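Local coordinates for protein CRISPR system Cmr subunit Cmr1-1 (Pyrococcus furiosus, PDB 4W8Z) that binds RNA and, with Cmr6, caps the elongated type III-B Cmr ribonucleoprotein complex that serves CRISPR immunity against invading nucleic acids, at residues Y103-F106 and S107-L110; R255-K258 and Y259-I263; K314-V317 and D318-V321; S323-D326 and W327-S331. All coordinates share one frame; numbering follows the deposited sequence.

The four contacts follow one another along the chain. Interaction 1 opens helix 106-113 within the RAMP-superfamily part of the protein, whereas interactions 2, 3 and 4 all belong to the Cmr1-like C-terminal part. Helix 237-264 is the common support: it carries interaction 2, and side chains of the other three rest on it. Interaction 3 sits in the middle, its centre about 12 Å from that of interaction 1 and about 13 Å from that of interaction 2. It touches both, through Val317 on Phe106 and through Trp319 on Tyr259. Its sequence runs on into interaction 4, about 17 Å away between centres. Loop 314-321, itself C-terminal, thus packs the Cmr1-like part against the RAMP-superfamily part.

Interaction 1: residues Y103-F106 and S107-L110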
loop_
_atom_site.group_PDB
_atom_site.type_symbol
_atom_site.label_atom_id
_atom_site.label_comp_id
_atom_site.label_asym_id
_atom_site.label_seq_id
_atom_site.Cartn_x
_atom_site.Cartn_y
_atom_site.Cartn_z
ATOM N N TYR A 103 -13.898 12.752 1.279
ATOM C CA TYR A 103 -12.717 13.453 0.796
ATOM C C TYR A 103 -11.614 12.486 0.372
ATOM O O TYR A 103 -11.048 12.637 -0.705
ATOM C CB TYR A 103 -12.206 14.431 1.853
ATOM C CG TYR A 103 -13.099 15.641 2.011
ATOM C CD1 TYR A 103 -13.030 16.700 1.113
ATOM C CD2 TYR A 103 -14.018 15.719 3.051
ATOM C CE1 TYR A 103 -13.847 17.807 1.250
ATOM C CE2 TYR A 103 -14.841 16.823 3.196
ATOM C CZ TYR A 103 -14.751 17.865 2.293
ATOM O OH TYR A 103 -15.569 18.965 2.439
ATOM N N ILE A 104 -11.316 11.488 1.195
ATOM C CA ILE A 104 -10.280 10.532 0.825
ATOM C C ILE A 104 -10.706 9.709 -0.391
ATOM O O ILE A 104 -9.865 9.325 -1.200
ATOM C CB ILE A 104 -9.902 9.581 1.991
ATOM C CG1 ILE A 104 -11.112 8.800 2.500
ATOM C CG2 ILE A 104 -9.257 10.352 3.135
ATOM C CD1 ILE A 104 -10.754 7.776 3.561
ATOM N N TRP A 105 -12.005 9.449 -0.527
ATOM C CA TRP A 105 -12.510 8.663 -1.654
ATOM C C TRP A 105 -13.331 9.502 -2.625
ATOM O O TRP A 105 -14.182 8.970 -3.339
ATOM C CB TRP A 105 -13.359 7.492 -1.163
ATOM C CG TRP A 105 -12.598 6.488 -0.357
ATOM C CD1 TRP A 105 -11.262 6.499 -0.082
ATOM C CD2 TRP A 105 -13.128 5.321 0.283
ATOM N NE1 TRP A 105 -10.929 5.415 0.688
ATOM C CE2 TRP A 105 -12.058 4.679 0.930
ATOM C CE3 TRP A 105 -14.404 4.763 0.376
ATOM C CZ2 TRP A 105 -12.224 3.498 1.655
ATOM C CZ3 TRP A 105 -14.566 3.592 1.101
ATOM C CH2 TRP A 105 -13.483 2.974 1.728
ATOM N N PHE A 106 -13.073 10.808 -2.636
ATOM C CA PHE A 106 -13.740 11.741 -3.539
ATOM C C PHE A 106 -13.842 11.214 -4.969
ATOM O O PHE A 106 -14.916 11.225 -5.564
ATOM C CB PHE A 106 -13.002 13.084 -3.528
ATOM C CG PHE A 106 -13.522 14.076 -4.528
ATOM C CD1 PHE A 106 -12.998 14.130 -5.810
ATOM C CD2 PHE A 106 -14.521 14.971 -4.182
ATOM C CE1 PHE A 106 -13.473 15.043 -6.734
ATOM C CE2 PHE A 106 -14.999 15.890 -5.101
ATOM C CZ PHE A 106 -14.474 15.924 -6.378
ATOM N N SER A 107 -12.717 10.753 -5.507
ATOM C CA SER A 107 -12.643 10.292 -6.891
ATOM C C SER A 107 -13.596 9.131 -7.175
ATOM O O SER A 107 -14.135 9.021 -8.272
ATOM C CB SER A 107 -11.207 9.883 -7.239
ATOM O OG SER A 107 -10.391 11.015 -7.495
ATOM N N ILE A 108 -13.799 8.270 -6.185
ATOM C CA ILE A 108 -14.691 7.130 -6.338
ATOM C C ILE A 108 -16.128 7.630 -6.382
ATOM O O ILE A 108 -16.939 7.178 -7.192
ATOM C CB ILE A 108 -14.512 6.116 -5.189
ATOM C CG1 ILE A 108 -13.060 5.637 -5.125
ATOM C CG2 ILE A 108 -15.459 4.939 -5.361
ATOM C CD1 ILE A 108 -12.758 4.786 -3.918
ATOM N N ASN A 109 -16.421 8.588 -5.511
ATOM C CA ASN A 109 -17.733 9.211 -5.441
ATOM C C ASN A 109 -18.108 9.891 -6.758
ATOM O O ASN A 109 -19.271 9.887 -7.162
ATOM C CB ASN A 109 -17.762 10.217 -4.290
ATOM C CG ASN A 109 -19.161 10.680 -3.950
ATOM O OD1 ASN A 109 -20.147 10.104 -4.407
ATOM N ND2 ASN A 109 -19.255 11.722 -3.133
ATOM N N LEU A 110 -17.111 10.460 -7.429
ATOM C CA LEU A 110 -17.336 11.168 -8.682
ATOM C C LEU A 110 -17.606 10.195 -9.826
ATOM O O LEU A 110 -18.495 10.423 -10.644
ATOM C CB LEU A 110 -16.140 12.061 -9.017
ATOM C CG LEU A 110 -16.267 12.881 -10.304
ATOM C CD1 LEU A 110 -17.551 13.688 -10.299
ATOM C CD2 LEU A 110 -15.067 13.787 -10.483
#
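Trp105 O receives the backbone NH of Asn109 (3.1 Å, N-H...O 164°) and, weakly, that of Ile108, where the type I turn Tyr103-Phe106 leads into helix 106-113 with Trp105 at the N-cap position. The next bond of the helix runs from Leu110 N to Phe106 O (3.0 Å). Among the side chains, Trp105 and Ile108 lie alongside and point the same way. Trp105 CG stands anti to its carbonyl carbon (chi1 -64°), and Ile108 CD1 reaches Trp105 CB at 3.9 Å, at the root of the indole. The far end of the indole turns elsewhere, its NE1 donating to Arg161 O, and Phe96 touches both Trp105 and Ile108. On the exposed flank the contact is looser: Phe106 CE1 comes only within 4.3 Å of Leu110 CD2, one turn further on. Ser107 OG is held by Arg158. Chemically, the polar part of the contact is made by the main chain: Trp105 O and Phe106 O start the regular i to i+4 bonding of the helix, while the Trp105 side chain adds a greasy cover on the buried side and finds its polar partner in another loop.

Interaction 2: residues R255-K258 and Y259-I263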
loop_
_atom_site.group_PDB
_atom_site.type_symbol
_atom_site.label_atom_id
_atom_site.label_comp_id
_atom_site.label_asym_id
_atom_site.label_seq_id
_atom_site.Cartn_x
_atom_site.Cartn_y
_atom_site.Cartn_z
ATOM N N ARG A 255 -3.475 22.822 2.481
ATOM C CA ARG A 255 -2.715 22.584 1.265
ATOM C C ARG A 255 -3.148 23.541 0.161
ATOM O O ARG A 255 -2.314 24.161 -0.498
ATOM C CB ARG A 255 -2.891 21.134 0.816
ATOM C CG ARG A 255 -1.967 20.711 -0.292
ATOM C CD ARG A 255 -2.181 19.252 -0.624
ATOM N NE ARG A 255 -0.917 18.532 -0.683
ATOM C CZ ARG A 255 -0.814 17.235 -0.931
ATOM N NH1 ARG A 255 -1.908 16.514 -1.144
ATOM N NH2 ARG A 255 0.379 16.661 -0.965
ATOM N N ILE A 256 -4.462 23.657 -0.024
ATOM C CA ILE A 256 -5.044 24.574 -0.998
ATOM C C ILE A 256 -4.592 26.013 -0.748
ATOM O O ILE A 256 -4.133 26.695 -1.663
ATOM C CB ILE A 256 -6.587 24.509 -0.971
ATOM C CG1 ILE A 256 -7.067 23.122 -1.402
ATOM C CG2 ILE A 256 -7.184 25.570 -1.872
ATOM C CD1 ILE A 256 -8.528 22.870 -1.119
ATOM N N LYS A 257 -4.714 26.468 0.495
ATOM C CA LYS A 257 -4.303 27.817 0.851
ATOM C C LYS A 257 -2.809 28.021 0.610
ATOM O O LYS A 257 -2.386 29.070 0.123
ATOM C CB LYS A 257 -4.646 28.119 2.313
ATOM C CG LYS A 257 -6.120 28.389 2.576
ATOM C CD LYS A 257 -6.288 29.660 3.392
ATOM C CE LYS A 257 -5.960 29.440 4.861
ATOM N NZ LYS A 257 -7.187 29.117 5.648
ATOM N N LYS A 258 -2.021 27.004 0.939
ATOM C CA LYS A 258 -0.570 27.087 0.825
ATOM C C LYS A 258 -0.126 27.273 -0.620
ATOM O O LYS A 258 0.730 28.108 -0.917
ATOM C CB LYS A 258 0.087 25.837 1.417
ATOM C CG LYS A 258 1.606 25.860 1.387
ATOM C CD LYS A 258 2.202 24.814 2.310
ATOM C CE LYS A 258 2.563 23.539 1.580
ATOM N NZ LYS A 258 3.313 22.602 2.471
ATOM N N TYR A 259 -0.716 26.502 -1.523
ATOM C CA TYR A 259 -0.260 26.515 -2.902
ATOM C C TYR A 259 -0.889 27.630 -3.713
ATOM O O TYR A 259 -0.380 27.983 -4.776
ATOM C CB TYR A 259 -0.510 25.155 -3.547
ATOM C CG TYR A 259 0.620 24.211 -3.242
ATOM C CD1 TYR A 259 1.820 24.313 -3.924
ATOM C CD2 TYR A 259 0.505 23.251 -2.249
ATOM C CE1 TYR A 259 2.869 23.477 -3.645
ATOM C CE2 TYR A 259 1.554 22.403 -1.960
ATOM C CZ TYR A 259 2.734 22.524 -2.662
ATOM O OH TYR A 259 3.790 21.693 -2.391
ATOM N N GLN A 260 -1.977 28.198 -3.206
ATOM C CA GLN A 260 -2.514 29.419 -3.791
ATOM C C GLN A 260 -1.498 30.532 -3.571
ATOM O O GLN A 260 -1.246 31.336 -4.465
ATOM C CB GLN A 260 -3.873 29.782 -3.187
ATOM C CG GLN A 260 -5.060 29.235 -3.974
ATOM C CD GLN A 260 -6.367 29.253 -3.185
ATOM O OE1 GLN A 260 -6.416 29.710 -2.037
ATOM N NE2 GLN A 260 -7.435 28.748 -3.800
ATOM N N ARG A 261 -0.901 30.555 -2.382
ATOM C CA ARG A 261 0.148 31.521 -2.070
ATOM C C ARG A 261 1.378 31.294 -2.935
ATOM O O ARG A 261 1.778 32.168 -3.699
ATOM C CB ARG A 261 0.552 31.442 -0.594
ATOM C CG ARG A 261 -0.379 32.148 0.371
ATOM C CD ARG A 261 0.079 31.964 1.811
ATOM N NE ARG A 261 -1.036 31.584 2.676
ATOM C CZ ARG A 261 -1.111 30.445 3.360
ATOM N NH1 ARG A 261 -2.176 30.195 4.113
ATOM N NH2 ARG A 261 -0.122 29.560 3.301
ATOM N N ILE A 262 1.968 30.111 -2.795
ATOM C CA ILE A 262 3.224 29.771 -3.453
ATOM C C ILE A 262 3.197 29.972 -4.969
ATOM O O ILE A 262 4.079 30.625 -5.528
ATOM C CB ILE A 262 3.616 28.309 -3.159
ATOM C CG1 ILE A 262 3.878 28.117 -1.663
ATOM C CG2 ILE A 262 4.829 27.903 -3.986
ATOM C CD1 ILE A 262 4.085 26.671 -1.257
ATOM N N ILE A 263 2.181 29.419 -5.625
ATOM C CA ILE A 263 2.124 29.416 -7.081
ATOM C C ILE A 263 1.585 30.722 -7.665
ATOM O O ILE A 263 2.113 31.221 -8.657
ATOM C CB ILE A 263 1.258 28.243 -7.598
ATOM C CG1 ILE A 263 1.840 26.908 -7.129
ATOM C CG2 ILE A 263 1.163 28.265 -9.117
ATOM C CD1 ILE A 263 1.036 25.709 -7.562
#
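Arg255 and Tyr259 meet on one turn of the long helix 237-264, where regular i to i+4 bonds link the two segments. Four of them run in succession, from Tyr259 N to Arg255 O at 3.0 Å through to the almost straight Ile262 N to Lys258 O bond (175°). The close-packed flank faces the loop 314-321. There the Arg255 and Tyr259 side chains lie alongside, with Arg255 CG 4.0 Å from Tyr259 CD2. Arg255 NH2 is shared by Asn320 O, through a hydrogen bond, and Glu310, through a salt bridge; Glu310 also binds Tyr259 OH, while Trp319 meets the Tyr259 ring edge-to-face. Lys258 marks the transition to the solvent side: its CE lies 3.9 Å from Tyr259 CE2, and its CG touches the exposed Ile262 at CD1 (3.7 Å). The other flank is largely exposed and holds little beyond loose side-chain contacts. Ile256 CG2 lies 3.7 Å from Gln260 NE2, and the like charges of Lys257 NZ and Arg261 NH1 stay 5.4 Å apart. Arg261, bent at chi3 (-133°), lays one guanidinium face over Lys257 O, with Arg261 CZ 3.7 Å from it.

Interaction 3: residues K314-V317 and D318-V321; sequences KHIV and DWNV
Trp319, Asp318 and Lys314 bury most of the surface in this compact bend of the loop between strand 294-302 and helix 327-330. Trp319 folds back over Ile316, its CG anti to the carbonyl carbon (chi1 -73°), and the five-membered ring takes a CH-pi contact from Ile316 CA, 3.6 Å from the centroid and nearly on the ring normal. Ile316 CG1 continues along the same face over the six-membered ring, 3.8 Å from Trp319 CE3. At the polar edge of the indole, Trp319 NE1 donates to Lys314 O (3.3 Å), approaching well above the plane of that carbonyl, and has a second, weak bond to Arg312 O. Asp318 closes the bend through its backbone: Asp318 N donates to His315 O at 2.8 Å. Its carboxylate leaves the bend to form a salt bridge with Arg158. The stretched Lys314 chain passes obliquely over the Asp318 backbone, with Lys314 CE 3.5 Å from Asp318 O, but its ammonium pairs with Glu32, and Asp318 OD2 stays 6.3 Å from Lys314 NZ. His315 ND1 accepts Val317 N within its ring plane at 3.2 Å, consistent with ND1 lacking a proton here. The implied chemistry is a division of labour: main-chain bonds and the indole face shape the bend, while the charged ends of Lys314 and Asp318 reach out to tie it to loops of the RAMP-superfamily part.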
loop_
_atom_site.group_PDB
_atom_site.type_symbol
_atom_site.label_atom_id
_atom_site.label_comp_id
_atom_site.label_asym_id
_atom_site.label_seq_id
_atom_site.Cartn_x
_atom_site.Cartn_y
_atom_site.Cartn_z
ATOM N N LYS A 314 -2.803 18.283 -12.245
ATOM C CA LYS A 314 -4.153 17.760 -12.108
ATOM C C LYS A 314 -4.788 18.487 -10.930
ATOM O O LYS A 314 -4.157 19.363 -10.344
ATOM C CB LYS A 314 -4.134 16.245 -11.901
ATOM C CG LYS A 314 -3.143 15.781 -10.851
ATOM C CD LYS A 314 -2.940 14.286 -10.911
ATOM C CE LYS A 314 -2.122 13.809 -9.727
ATOM N NZ LYS A 314 -1.769 12.373 -9.851
ATOM N N HIS A 315 -6.019 18.146 -10.572
ATOM C CA HIS A 315 -6.655 18.835 -9.455
ATOM C C HIS A 315 -5.951 18.494 -8.146
ATOM O O HIS A 315 -5.492 17.366 -7.946
ATOM C CB HIS A 315 -8.138 18.491 -9.359
ATOM C CG HIS A 315 -8.932 19.499 -8.593
ATOM N ND1 HIS A 315 -8.986 19.516 -7.213
ATOM C CD2 HIS A 315 -9.687 20.543 -9.010
ATOM C CE1 HIS A 315 -9.748 20.519 -6.819
ATOM N NE2 HIS A 315 -10.187 21.159 -7.889
ATOM N N ILE A 316 -5.872 19.482 -7.258
ATOM C CA ILE A 316 -5.131 19.346 -6.007
ATOM C C ILE A 316 -5.708 18.238 -5.118
ATOM O O ILE A 316 -5.020 17.704 -4.245
ATOM C CB ILE A 316 -5.105 20.683 -5.229
ATOM C CG1 ILE A 316 -4.122 20.611 -4.053
ATOM C CG2 ILE A 316 -6.501 21.068 -4.778
ATOM C CD1 ILE A 316 -3.486 21.937 -3.698
ATOM N N VAL A 317 -6.963 17.875 -5.365
ATOM C CA VAL A 317 -7.590 16.783 -4.631
ATOM C C VAL A 317 -6.962 15.442 -5.021
ATOM O O VAL A 317 -7.043 14.469 -4.275
ATOM C CB VAL A 317 -9.121 16.744 -4.873
ATOM C CG1 VAL A 317 -9.443 16.219 -6.264
ATOM C CG2 VAL A 317 -9.804 15.902 -3.808
ATOM N N ASP A 318 -6.319 15.405 -6.187
ATOM C CA ASP A 318 -5.712 14.176 -6.688
ATOM C C ASP A 318 -4.222 14.105 -6.367
ATOM O O ASP A 318 -3.573 13.090 -6.630
ATOM C CB ASP A 318 -5.920 14.049 -8.199
ATOM C CG ASP A 318 -7.363 13.740 -8.572
ATOM O OD1 ASP A 318 -8.055 13.047 -7.792
ATOM O OD2 ASP A 318 -7.803 14.187 -9.657
ATOM N N TRP A 319 -3.680 15.183 -5.808
ATOM C CA TRP A 319 -2.268 15.215 -5.440
ATOM C C TRP A 319 -1.965 14.148 -4.391
ATOM O O TRP A 319 -2.763 13.922 -3.482
ATOM C CB TRP A 319 -1.878 16.603 -4.925
ATOM C CG TRP A 319 -1.795 17.650 -6.005
ATOM C CD1 TRP A 319 -2.269 17.551 -7.287
ATOM C CD2 TRP A 319 -1.192 18.947 -5.903
ATOM N NE1 TRP A 319 -2.009 18.708 -7.979
ATOM C CE2 TRP A 319 -1.344 19.579 -7.155
ATOM C CE3 TRP A 319 -0.545 19.640 -4.873
ATOM C CZ2 TRP A 319 -0.863 20.865 -7.406
ATOM C CZ3 TRP A 319 -0.062 20.911 -5.127
ATOM C CH2 TRP A 319 -0.229 21.512 -6.380
ATOM N N ASN A 320 -0.822 13.483 -4.528
ATOM C CA ASN A 320 -0.385 12.490 -3.550
ATOM C C ASN A 320 -0.361 13.027 -2.125
ATOM O O ASN A 320 -0.049 14.198 -1.895
ATOM C CB ASN A 320 1.009 11.969 -3.898
ATOM C CG ASN A 320 1.015 11.095 -5.127
ATOM O OD1 ASN A 320 -0.021 10.578 -5.539
ATOM N ND2 ASN A 320 2.191 10.907 -5.712
ATOM N N VAL A 321 -0.680 12.160 -1.168
ATOM C CA VAL A 321 -0.547 12.499 0.243
ATOM C C VAL A 321 0.892 12.242 0.694
ATOM O O VAL A 321 1.417 11.146 0.507
ATOM C CB VAL A 321 -1.527 11.692 1.111
ATOM C CG1 VAL A 321 -1.299 11.980 2.582
ATOM C CG2 VAL A 321 -2.963 12.012 0.717
#

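Interaction 4: residues S323-D326 and W327-S331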
loop_
_atom_site.group_PDB
_atom_site.type_symbol
_atom_site.label_atom_id
_atom_site.label_comp_id
_atom_site.label_asym_id
_atom_site.label_seq_id
_atom_site.Cartn_x
_atom_site.Cartn_y
_atom_site.Cartn_z
ATOM N N SER A 323 4.380 12.850 3.552
ATOM C CA SER A 323 4.686 12.487 4.928
ATOM C C SER A 323 4.360 13.580 5.939
ATOM O O SER A 323 4.269 13.309 7.131
ATOM C CB SER A 323 6.154 12.112 5.048
ATOM O OG SER A 323 6.962 13.234 4.747
ATOM N N ASN A 324 4.174 14.812 5.480
ATOM C CA ASN A 324 3.810 15.886 6.401
ATOM C C ASN A 324 2.347 15.791 6.841
ATOM O O ASN A 324 1.855 16.636 7.591
ATOM C CB ASN A 324 4.088 17.252 5.774
ATOM C CG ASN A 324 3.349 17.463 4.472
ATOM O OD1 ASN A 324 2.934 16.517 3.813
ATOM N ND2 ASN A 324 3.194 18.717 4.088
ATOM N N PHE A 325 1.662 14.754 6.367
ATOM C CA PHE A 325 0.275 14.488 6.725
ATOM C C PHE A 325 0.171 13.821 8.099
ATOM O O PHE A 325 -0.899 13.800 8.707
ATOM C CB PHE A 325 -0.378 13.620 5.645
ATOM C CG PHE A 325 -1.679 12.984 6.056
ATOM C CD1 PHE A 325 -2.819 13.749 6.237
ATOM C CD2 PHE A 325 -1.765 11.611 6.238
ATOM C CE1 PHE A 325 -4.019 13.158 6.602
ATOM C CE2 PHE A 325 -2.961 11.016 6.606
ATOM C CZ PHE A 325 -4.089 11.792 6.785
ATOM N N ASP A 326 1.288 13.302 8.602
ATOM C CA ASP A 326 1.261 12.540 9.849
ATOM C C ASP A 326 0.889 13.390 11.062
ATOM O O ASP A 326 0.326 12.874 12.024
ATOM C CB ASP A 326 2.607 11.848 10.095
ATOM C CG ASP A 326 3.787 12.790 9.968
ATOM O OD1 ASP A 326 3.597 14.024 10.062
ATOM O OD2 ASP A 326 4.913 12.289 9.762
ATOM N N TRP A 327 1.202 14.684 11.024
ATOM C CA TRP A 327 0.812 15.584 12.108
ATOM C C TRP A 327 -0.699 15.560 12.312
ATOM O O TRP A 327 -1.184 15.603 13.439
ATOM C CB TRP A 327 1.265 17.022 11.836
ATOM C CG TRP A 327 0.507 18.023 12.666
ATOM C CD1 TRP A 327 -0.597 18.738 12.290
ATOM C CD2 TRP A 327 0.778 18.394 14.024
ATOM N NE1 TRP A 327 -1.023 19.535 13.329
ATOM C CE2 TRP A 327 -0.198 19.342 14.403
ATOM C CE3 TRP A 327 1.753 18.020 14.954
ATOM C CZ2 TRP A 327 -0.223 19.920 15.669
ATOM C CZ3 TRP A 327 1.724 18.595 16.211
ATOM C CH2 TRP A 327 0.743 19.537 16.557
ATOM N N PHE A 328 -1.442 15.480 11.213
ATOM C CA PHE A 328 -2.890 15.594 11.269
ATOM C C PHE A 328 -3.541 14.309 11.773
ATOM O O PHE A 328 -4.756 14.248 11.965
ATOM C CB PHE A 328 -3.430 15.985 9.893
ATOM C CG PHE A 328 -2.921 17.315 9.412
ATOM C CD1 PHE A 328 -1.763 17.394 8.652
ATOM C CD2 PHE A 328 -3.581 18.488 9.747
ATOM C CE1 PHE A 328 -1.281 18.616 8.222
ATOM C CE2 PHE A 328 -3.104 19.713 9.318
ATOM C CZ PHE A 328 -1.950 19.776 8.553
ATOM N N ILE A 329 -2.719 13.289 11.996
ATOM C CA ILE A 329 -3.148 12.089 12.704
ATOM C C ILE A 329 -2.603 12.098 14.127
ATOM O O ILE A 329 -3.351 11.964 15.092
ATOM C CB ILE A 329 -2.666 10.796 12.009
ATOM C CG1 ILE A 329 -3.293 10.644 10.621
ATOM C CG2 ILE A 329 -2.989 9.579 12.868
ATOM C CD1 ILE A 329 -4.733 10.177 10.651
ATOM N N SER A 330 -1.288 12.270 14.240
ATOM C CA SER A 330 -0.570 12.080 15.497
ATOM C C SER A 330 -0.813 13.184 16.519
ATOM O O SER A 330 -0.526 13.007 17.701
ATOM C CB SER A 330 0.932 11.965 15.228
ATOM O OG SER A 330 1.469 13.210 14.819
ATOM N N SER A 331 -1.322 14.327 16.071
ATOM C CA SER A 331 -1.642 15.405 16.997
ATOM C C SER A 331 -3.001 15.155 17.636
ATOM O O SER A 331 -3.343 15.764 18.651
ATOM C CB SER A 331 -1.641 16.761 16.292
ATOM O OG SER A 331 -2.812 16.935 15.510
#
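Phe325, with CG anti to its backbone N (chi1 165°), lies across Ile329: the two side chains cross, and Phe325 CE2 meets Ile329 CG1 at 4.0 Å. Ser330 OG, turned between its own N and carbonyl carbon (chi1 70°), folds back to Asp326 O at 3.0 Å. That oxygen accepts three donors: Ser330 N comes at 2.8 Å almost in line with the carbonyl, whereas Ile329 N (3.1 Å) and Ser330 OG stand above its plane. Asp326 O thus gathers the start of the short helix 327-330, and Phe328 N, donating to Phe325 O at 3.1 Å, links the 3-10 segment that begins at Ser323 to it. The Phe328 ring turns its edge to Phe325 O, while Trp327 CD1 lies over its face. Ser331 CB in turn covers the Trp327 ring, and Ser331 N and OG reach Trp327 O from opposite faces of the carbonyl. The buried side of this unit leans on helix 237-264: Tyr251 meets Phe325 edge-to-face, and Ser247 touches Phe325 and Ile329. Asp326 is bridged to Lys301 on strand 294-302, and Val335 of strand 335-337 packs against Ile329 and Ser330.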